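PDB 1VGM: 378aa long hypothetical citrate synthase from Sulfolobus tokodaii, which is a hypothetical member of the citrate synthase family, a largely helical protein that forms a dimer of two copies of the same chain. Local coordinates for residues 62-65 with 66-69. Sequence-based numbering, arbitrary orientation.
Sequences QLNQ and IKGI
Asn64 and Lys67, three residues apart on one helix, approach a common water, which donates to Asn64 OD1 at 2.9 Å. The other leg, from Lys67 NZ to that water, is implausibly short at 2.5 Å, so the bridge as a whole is doubtful. Behind it run four successive i to i+4 backbone bonds that make residues 62-69 a regular stretch of alpha-helix. Gly68 N donates to Asn64 O at 3.0 Å; its N-H...O angle of 150° is the most bent of the four, and the donor lies well off the carbonyl plane of Asn64. The bond from Ile69 N to Gln65 O is equally short but straighter. One side-chain pair, Leu63 and Lys67, follows the same i to i+4 spacing. Lys67 turns its CG beside its own backbone N (chi1 -60°) and then runs fully extended back along the helix, which lays Lys67 CG 3.3 Å from Leu63 O. Farther out, Lys67 CE crosses the isobutyl group, 3.9 Å from both Leu63 CG and Leu63 CD1. Within helix 60-71, Leu63 and Ile66 are buried against helix 45-54, with Leu63 also packing on Ile375 of the second subunit, whereas Ile69 rests on helix 117-139 and Asn64 and Gln65 are exposed.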
ATOM      1  N   GLN A  62     -31.424  10.489  -7.996  1.00 11.86           N
ATOM      2  CA  GLN A  62     -30.159  10.066  -7.407  1.00 13.23           C
ATOM      3  C   GLN A  62     -29.189   9.520  -8.453  1.00 11.46           C
ATOM      4  O   GLN A  62     -27.996   9.806  -8.394  1.00 12.52           O
ATOM      5  CB  GLN A  62     -30.402   9.015  -6.316  1.00 13.09           C
ATOM      6  CG  GLN A  62     -31.207   9.556  -5.130  1.00 11.92           C
ATOM      7  CD  GLN A  62     -31.796   8.459  -4.256  1.00 11.70           C
ATOM      8  OE1 GLN A  62     -32.203   7.408  -4.748  1.00 10.58           O
ATOM      9  NE2 GLN A  62     -31.844   8.705  -2.956  1.00 10.05           N
ATOM     10  N   LEU A  63     -29.694   8.741  -9.408  1.00  9.80           N
ATOM     11  CA  LEU A  63     -28.850   8.211 -10.480  1.00  8.95           C
ATOM     12  C   LEU A  63     -28.271   9.341 -11.326  1.00 13.34           C
ATOM     13  O   LEU A  63     -27.112   9.291 -11.725  1.00 12.66           O
ATOM     14  CB  LEU A  63     -29.648   7.260 -11.374  1.00  8.93           C
ATOM     15  CG  LEU A  63     -28.964   6.660 -12.613  1.00  8.73           C
ATOM     16  CD1 LEU A  63     -27.666   5.968 -12.237  1.00 10.18           C
ATOM     17  CD2 LEU A  63     -29.908   5.675 -13.274  1.00 10.36           C
ATOM     18  N   ASN A  64     -29.075  10.365 -11.596  1.00 13.48           N
ATOM     19  CA  ASN A  64     -28.590  11.511 -12.359  1.00 13.37           C
ATOM     20  C   ASN A  64     -27.533  12.303 -11.593  1.00 12.53           C
ATOM     21  O   ASN A  64     -26.654  12.928 -12.188  1.00 14.25           O
ATOM     22  CB  ASN A  64     -29.752  12.430 -12.742  1.00 16.94           C
ATOM     23  CG  ASN A  64     -30.468  11.967 -14.002  1.00 19.92           C
ATOM     24  OD1 ASN A  64     -29.881  11.287 -14.841  1.00 20.10           O
ATOM     25  ND2 ASN A  64     -31.739  12.336 -14.140  1.00 17.50           N
ATOM     26  N   GLN A  65     -27.609  12.267 -10.271  1.00 14.10           N
ATOM     27  CA  GLN A  65     -26.578  12.885  -9.461  1.00 13.85           C
ATOM     28  C   GLN A  65     -25.253  12.120  -9.554  1.00 13.83           C
ATOM     29  O   GLN A  65     -24.199  12.734  -9.699  1.00 12.21           O
ATOM     30  CB  GLN A  65     -27.059  12.996  -8.009  1.00 18.75           C
ATOM     31  CG  GLN A  65     -28.148  14.057  -7.844  1.00 23.48           C
ATOM     32  CD  GLN A  65     -28.767  14.091  -6.458  1.00 26.12           C
ATOM     33  OE1 GLN A  65     -29.137  13.060  -5.899  1.00 28.26           O
ATOM     34  NE2 GLN A  65     -28.893  15.290  -5.903  1.00 28.97           N
ATOM     35  N   ILE A  66     -25.305  10.789  -9.496  1.00  8.54           N
ATOM     36  CA  ILE A  66     -24.111   9.975  -9.728  1.00  8.19           C
ATOM     37  C   ILE A  66     -23.455  10.314 -11.062  1.00  8.68           C
ATOM     38  O   ILE A  66     -22.254  10.570 -11.121  1.00  8.68           O
ATOM     39  CB  ILE A  66     -24.428   8.460  -9.748  1.00 11.01           C
ATOM     40  CG1 ILE A  66     -25.053   8.030  -8.419  1.00 11.37           C
ATOM     41  CG2 ILE A  66     -23.137   7.663 -10.004  1.00  8.39           C
ATOM     42  CD1 ILE A  66     -24.100   8.127  -7.242  1.00 19.23           C
ATOM     43  N   LYS A  67     -24.245  10.302 -12.133  1.00  7.49           N
ATOM     44  CA  LYS A  67     -23.721  10.572 -13.471  1.00 11.05           C
ATOM     45  C   LYS A  67     -23.129  11.984 -13.569  1.00 10.19           C
ATOM     46  O   LYS A  67     -22.111  12.200 -14.234  1.00 10.91           O
ATOM     47  CB  LYS A  67     -24.833  10.385 -14.517  1.00 10.06           C
ATOM     48  CG  LYS A  67     -25.415   8.973 -14.549  1.00  8.26           C
ATOM     49  CD  LYS A  67     -26.531   8.820 -15.579  1.00  8.88           C
ATOM     50  CE  LYS A  67     -26.856   7.344 -15.806  1.00 10.14           C
ATOM     51  NZ  LYS A  67     -28.006   7.111 -16.735  1.00 10.62           N
ATOM     52  N   GLY A  68     -23.766  12.934 -12.893  1.00  7.95           N
ATOM     53  CA  GLY A  68     -23.253  14.292 -12.849  1.00  9.16           C
ATOM     54  C   GLY A  68     -21.886  14.427 -12.188  1.00 10.48           C
ATOM     55  O   GLY A  68     -21.025  15.161 -12.670  1.00  8.51           O
ATOM     56  N   ILE A  69     -21.677  13.728 -11.081  1.00  7.70           N
ATOM     57  CA  ILE A  69     -20.370  13.745 -10.445  1.00 10.06           C
ATOM     58  C   ILE A  69     -19.328  13.085 -11.344  1.00 10.84           C
ATOM     59  O   ILE A  69     -18.243  13.625 -11.554  1.00 12.80           O
ATOM     60  CB  ILE A  69     -20.402  13.016  -9.089  1.00  6.92           C
ATOM     61  CG1 ILE A  69     -21.301  13.789  -8.112  1.00 10.40           C
ATOM     62  CG2 ILE A  69     -18.985  12.885  -8.534  1.00  7.71           C
ATOM     63  CD1 ILE A  69     -21.727  12.979  -6.879  1.00 10.66           C
TER
HETATM   64  O   HOH W   1     -29.913   8.521 -15.831  1.00 28.50           O